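Long-range contacts in malonate decarboxylase subunit alpha (PDB 6MPR), which probably transfers the acyl carrier protein from its acetyl thioester to malonate, as the transferase subunit of bacterial malonate decarboxylase: residues G59-L64 against H91-S96; I110-D115 against L134-A139. All coordinates share one frame; numbering follows the deposited sequence.

In the fold
Contacts 1 and 2 are two strand pairs of one parallel sheet, their centres about 9 Å apart, and they meet where strand 90-94 runs beside strand 111-116. Contact 1 (59-64 with 91-96) lies deeper in that sheet: most of its touching residues are buried, and valine, leucine, isoleucine and methionine fill it. Contact 2 (110-115 with 134-139) reaches the outermost strand, 136-140, and is partly buried, with K113 and E136 on one face, L114 and I137 on the other, and the arginine R112 at the start of the pairing. Between the two contacts, H91 NE2 lies 2.6 Å from D115 OD2, a probable hydrogen bond, while M92 CG packs against the methyl of A111.

Contact 1: residues G59-L64 against H91-S96; sequences GDKVVL and HMIMPS
H91 opens this parallel pairing: its N-H bonds to D60 O (2.9 Å), and its own O takes the N-H of V62 almost straight, at 166°. The imidazole lies side by side with K61, pointing the same way, with K61 CG 4.0 Å from H91 ND1. One water in the ring plane bonds to ND1 and, weakly, to K61 NZ, bridging two polar ends, K61 NZ and H91 ND1, that stand 4.8 Å apart; NE2 on the same ring is held by D115.

M92 points to the other face, where V62 also lies. Bends at chi2 and chi3 (-54° and -61°) fold the chain back, and its CE methyl settles 3.7 Å from L64 CB, close also to V62 CG1 and V62 O. L105 and F106 of helix 100-107 pack on this methionine. Strand 61-64, helix 73-79 and strand 90-94 form a beta-alpha-beta unit, and this contact is the pairing of its two strands within the parallel sheet.

I93 returns to the face of K61 and V63. Its N-H reaches V62 O from above the carbonyl plane, and its O receives the longer bond from L64 N (3.2 Å). The CD1 end lies 3.7 Å from K61 CB, while I93 CB meets V63 CG2.

M94 runs alongside L64, its CE 3.8 Å from L64 CD2. That methyl also touches L64 O, a buried carbonyl with no hydrogen-bond partner in the model, and P95 CD approaches the same oxygen at 4.1 Å.

Contact 2: residues I110-D115 against L134-A139; sequences IARKLD and LLEIGA
K113 stands opposite E136 and L114 opposite I137, in parallel, joined by three backbone bonds, E136 N to R112 O, L114 N to E136 O and G138 N to L114 O, the strand axes 25° apart. A bend at chi2 (62°) sets R112 CD 3.7 Å from L134 O; farther out, L134 CA lies 4.2 Å above the centre of the guanidinium plane. R112 NH1 also comes within 3.8 Å of L134 CD2. E136 OE2 lies at the guanidinium edge but stays 4.0 Å from R112 NE, too far for a salt bridge, and the two planes stand 83° apart. On the face of L114 and I137, L114 CD2 meets L135 CD1 at 4.0 Å, beside F106 and I130 from neighbouring helices.

At the far end D115 OD1 takes the N-H of A139 (3.0 Å), a bent bond that arrives from above the carboxylate plane. G138, with no side chain, lets OD1 come to 3.4 Å from its CA. H403 of the second subunit packs on A139. Through its second partner, H91, the D115 carboxylate ties three adjacent strands together, whereas R112 and E136, opposite charges without a direct bond, probably attract each other only at longer range.

Contact 1: residues G59-L64 against H91-S96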
loop_
_atom_site.group_PDB
_atom_site.type_symbol
_atom_site.label_atom_id
_atom_site.label_comp_id
_atom_site.label_asym_id
_atom_site.label_seq_id
_atom_site.Cartn_x
_atom_site.Cartn_y
_atom_site.Cartn_z
ATOM N N GLY A 59 -15.349 -25.409 -1.338
ATOM C CA GLY A 59 -14.000 -25.016 -1.699
ATOM C C GLY A 59 -13.839 -23.566 -2.107
ATOM O O GLY A 59 -12.702 -23.118 -2.309
ATOM N N ASP A 60 -14.930 -22.815 -2.245
ATOM C CA ASP A 60 -14.823 -21.411 -2.636
ATOM C C ASP A 60 -13.992 -20.623 -1.637
ATOM O O ASP A 60 -14.103 -20.825 -0.425
ATOM C CB ASP A 60 -16.209 -20.770 -2.709
ATOM C CG ASP A 60 -16.830 -20.855 -4.079
ATOM O OD1 ASP A 60 -16.151 -21.305 -5.024
ATOM O OD2 ASP A 60 -17.999 -20.441 -4.207
ATOM N N LYS A 61 -13.178 -19.696 -2.152
ATOM C CA LYS A 61 -12.646 -18.605 -1.336
ATOM C C LYS A 61 -13.742 -17.562 -1.132
ATOM O O LYS A 61 -14.211 -16.955 -2.097
ATOM C CB LYS A 61 -11.424 -17.977 -2.007
ATOM C CG LYS A 61 -10.250 -18.932 -2.154
ATOM C CD LYS A 61 -9.074 -18.246 -2.846
ATOM C CE LYS A 61 -7.934 -19.216 -3.129
ATOM N NZ LYS A 61 -8.372 -20.372 -3.958
ATOM N N VAL A 62 -14.136 -17.340 0.117
ATOM C CA VAL A 62 -15.268 -16.478 0.450
ATOM C C VAL A 62 -14.727 -15.383 1.339
ATOM O O VAL A 62 -14.306 -15.656 2.465
ATOM C CB VAL A 62 -16.385 -17.253 1.168
ATOM C CG1 VAL A 62 -17.534 -16.314 1.549
ATOM C CG2 VAL A 62 -16.871 -18.407 0.269
ATOM N N VAL A 63 -14.726 -14.154 0.834
ATOM C CA VAL A 63 -14.453 -12.986 1.664
ATOM C C VAL A 63 -15.726 -12.645 2.423
ATOM O O VAL A 63 -16.793 -12.501 1.818
ATOM C CB VAL A 63 -14.002 -11.804 0.795
ATOM C CG1 VAL A 63 -13.942 -10.510 1.619
ATOM C CG2 VAL A 63 -12.634 -12.101 0.151
ATOM N N LEU A 64 -15.615 -12.486 3.740
ATOM C CA LEU A 64 -16.759 -12.187 4.596
ATOM C C LEU A 64 -16.372 -11.009 5.470
ATOM O O LEU A 64 -15.343 -11.062 6.155
ATOM C CB LEU A 64 -17.145 -13.394 5.466
ATOM C CG LEU A 64 -18.206 -13.162 6.555
ATOM C CD1 LEU A 64 -19.494 -12.691 5.921
ATOM C CD2 LEU A 64 -18.448 -14.448 7.344
ATOM N N HIS A 91 -13.104 -21.665 2.134
ATOM C CA HIS A 91 -11.845 -21.025 2.500
ATOM C C HIS A 91 -12.218 -19.585 2.818
ATOM O O HIS A 91 -12.493 -18.789 1.914
ATOM C CB HIS A 91 -10.833 -21.148 1.363
ATOM C CG HIS A 91 -9.513 -20.486 1.620
ATOM N ND1 HIS A 91 -8.409 -20.736 0.840
ATOM C CD2 HIS A 91 -9.121 -19.577 2.546
ATOM C CE1 HIS A 91 -7.385 -20.024 1.281
ATOM N NE2 HIS A 91 -7.793 -19.303 2.312
ATOM N N MET A 92 -12.284 -19.267 4.108
ATOM C CA MET A 92 -12.716 -17.933 4.507
ATOM C C MET A 92 -11.544 -16.976 4.464
ATOM O O MET A 92 -10.426 -17.309 4.883
ATOM C CB MET A 92 -13.323 -17.945 5.910
ATOM C CG MET A 92 -14.478 -18.931 6.062
ATOM S SD MET A 92 -15.797 -18.722 4.833
ATOM C CE MET A 92 -16.316 -17.037 5.210
ATOM N N ILE A 93 -11.813 -15.776 3.957
ATOM C CA ILE A 93 -10.842 -14.693 3.880
ATOM C C ILE A 93 -11.462 -13.522 4.620
ATOM O O ILE A 93 -12.443 -12.932 4.147
ATOM C CB ILE A 93 -10.489 -14.326 2.433
ATOM C CG1 ILE A 93 -9.898 -15.541 1.723
ATOM C CG2 ILE A 93 -9.472 -13.180 2.403
ATOM C CD1 ILE A 93 -9.853 -15.428 0.209
ATOM N N MET A 94 -10.904 -13.194 5.794
ATOM C CA MET A 94 -11.572 -12.216 6.638
ATOM C C MET A 94 -10.575 -11.221 7.207
ATOM O O MET A 94 -9.652 -11.624 7.921
ATOM C CB MET A 94 -12.316 -12.916 7.768
ATOM C CG MET A 94 -13.358 -13.938 7.271
ATOM S SD MET A 94 -14.295 -14.661 8.619
ATOM C CE MET A 94 -15.265 -13.234 9.077
ATOM N N PRO A 95 -10.726 -9.924 6.929
ATOM C CA PRO A 95 -9.828 -8.948 7.559
ATOM C C PRO A 95 -9.875 -9.025 9.075
ATOM O O PRO A 95 -8.837 -8.950 9.732
ATOM C CB PRO A 95 -10.349 -7.602 7.028
ATOM C CG PRO A 95 -10.974 -7.966 5.689
ATOM C CD PRO A 95 -11.615 -9.310 5.924
ATOM N N SER A 96 -11.066 -9.206 9.640
ATOM C CA SER A 96 -11.241 -9.239 11.089
ATOM C C SER A 96 -12.209 -10.362 11.441
ATOM O O SER A 96 -13.290 -10.449 10.852
ATOM C CB SER A 96 -11.763 -7.888 11.601
ATOM O OG SER A 96 -11.597 -7.780 13.006
HETATM O O HOH W 1 -8.453 -22.471 -1.367
#

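Contact 2: residues I110-D115 against L134-A139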
loop_
_atom_site.group_PDB
_atom_site.type_symbol
_atom_site.label_atom_id
_atom_site.label_comp_id
_atom_site.label_asym_id
_atom_site.label_seq_id
_atom_site.Cartn_x
_atom_site.Cartn_y
_atom_site.Cartn_z
ATOM N N ILE A 110 -18.684 -26.034 7.876
ATOM C CA ILE A 110 -18.956 -25.250 6.677
ATOM C C ILE A 110 -17.659 -24.700 6.097
ATOM O O ILE A 110 -17.411 -24.794 4.889
ATOM C CB ILE A 110 -19.960 -24.132 7.002
ATOM C CG1 ILE A 110 -21.320 -24.756 7.365
ATOM C CG2 ILE A 110 -20.044 -23.146 5.840
ATOM C CD1 ILE A 110 -22.293 -23.812 8.051
ATOM N N ALA A 111 -16.809 -24.150 6.958
ATOM C CA ALA A 111 -15.508 -23.613 6.584
ATOM C C ALA A 111 -14.402 -24.520 7.112
ATOM O O ALA A 111 -14.568 -25.197 8.133
ATOM C CB ALA A 111 -15.326 -22.194 7.133
ATOM N N ARG A 112 -13.267 -24.546 6.404
ATOM C CA ARG A 112 -12.107 -25.316 6.858
ATOM C C ARG A 112 -10.852 -24.452 6.948
ATOM O O ARG A 112 -10.114 -24.524 7.936
ATOM C CB ARG A 112 -11.836 -26.503 5.937
ATOM C CG ARG A 112 -11.054 -27.632 6.613
ATOM C CD ARG A 112 -11.885 -28.151 7.769
ATOM N NE ARG A 112 -11.454 -29.433 8.310
ATOM C CZ ARG A 112 -12.261 -30.256 8.976
ATOM N NH1 ARG A 112 -13.539 -29.935 9.157
ATOM N NH2 ARG A 112 -11.798 -31.407 9.452
ATOM N N LYS A 113 -10.598 -23.634 5.928
ATOM C CA LYS A 113 -9.395 -22.815 5.866
ATOM C C LYS A 113 -9.706 -21.370 6.226
ATOM O O LYS A 113 -10.796 -20.860 5.959
ATOM C CB LYS A 113 -8.764 -22.863 4.470
ATOM C CG LYS A 113 -8.308 -24.220 4.017
ATOM C CD LYS A 113 -7.623 -24.079 2.665
ATOM C CE LYS A 113 -7.337 -25.413 2.018
ATOM N NZ LYS A 113 -6.690 -25.187 0.694
ATOM N N LEU A 114 -8.729 -20.703 6.826
ATOM C CA LEU A 114 -8.898 -19.310 7.219
ATOM C C LEU A 114 -7.633 -18.524 6.926
ATOM O O LEU A 114 -6.543 -18.923 7.346
ATOM C CB LEU A 114 -9.243 -19.194 8.708
ATOM C CG LEU A 114 -9.325 -17.757 9.240
ATOM C CD1 LEU A 114 -10.524 -17.005 8.604
ATOM C CD2 LEU A 114 -9.413 -17.766 10.760
ATOM N N ASP A 115 -7.781 -17.420 6.192
ATOM C CA ASP A 115 -6.758 -16.385 6.073
ATOM C C ASP A 115 -7.350 -15.107 6.639
ATOM O O ASP A 115 -8.455 -14.717 6.245
ATOM C CB ASP A 115 -6.320 -16.172 4.622
ATOM C CG ASP A 115 -5.308 -17.207 4.165
ATOM O OD1 ASP A 115 -4.129 -17.131 4.584
ATOM O OD2 ASP A 115 -5.693 -18.122 3.414
ATOM N N LEU A 134 -10.443 -28.522 13.189
ATOM C CA LEU A 134 -11.557 -27.946 12.449
ATOM C C LEU A 134 -11.203 -26.650 11.734
ATOM O O LEU A 134 -11.992 -26.177 10.907
ATOM C CB LEU A 134 -12.739 -27.700 13.399
ATOM C CG LEU A 134 -13.331 -28.980 14.004
ATOM C CD1 LEU A 134 -14.344 -28.654 15.089
ATOM C CD2 LEU A 134 -13.971 -29.851 12.925
ATOM N N LEU A 135 -10.038 -26.077 12.012
ATOM C CA LEU A 135 -9.632 -24.815 11.412
ATOM C C LEU A 135 -8.184 -24.953 10.976
ATOM O O LEU A 135 -7.333 -25.351 11.776
ATOM C CB LEU A 135 -9.808 -23.651 12.407
ATOM C CG LEU A 135 -9.575 -22.224 11.884
ATOM C CD1 LEU A 135 -10.384 -21.185 12.652
ATOM C CD2 LEU A 135 -8.096 -21.850 11.956
ATOM N N GLU A 136 -7.915 -24.655 9.707
ATOM C CA GLU A 136 -6.570 -24.718 9.133
ATOM C C GLU A 136 -6.156 -23.293 8.787
ATOM O O GLU A 136 -6.726 -22.693 7.871
ATOM C CB GLU A 136 -6.549 -25.608 7.891
ATOM C CG GLU A 136 -6.942 -27.070 8.159
ATOM C CD GLU A 136 -7.169 -27.898 6.889
ATOM O OE1 GLU A 136 -6.843 -27.427 5.774
ATOM O OE2 GLU A 136 -7.690 -29.029 7.012
ATOM N N ILE A 137 -5.179 -22.751 9.522
ATOM C CA ILE A 137 -4.694 -21.405 9.243
ATOM C C ILE A 137 -3.866 -21.412 7.967
ATOM O O ILE A 137 -2.994 -22.269 7.777
ATOM C CB ILE A 137 -3.867 -20.857 10.414
ATOM C CG1 ILE A 137 -4.739 -20.669 11.644
ATOM C CG2 ILE A 137 -3.293 -19.490 10.051
ATOM C CD1 ILE A 137 -5.629 -19.445 11.577
ATOM N N GLY A 138 -4.155 -20.469 7.075
ATOM C CA GLY A 138 -3.224 -20.138 6.012
ATOM C C GLY A 138 -2.107 -19.280 6.562
ATOM O O GLY A 138 -0.991 -19.761 6.791
ATOM N N ALA A 139 -2.404 -18.008 6.816
ATOM C CA ALA A 139 -1.450 -17.120 7.460
ATOM C C ALA A 139 -2.215 -15.981 8.101
ATOM O O ALA A 139 -3.364 -15.694 7.737
ATOM C CB ALA A 139 -0.416 -16.564 6.471
#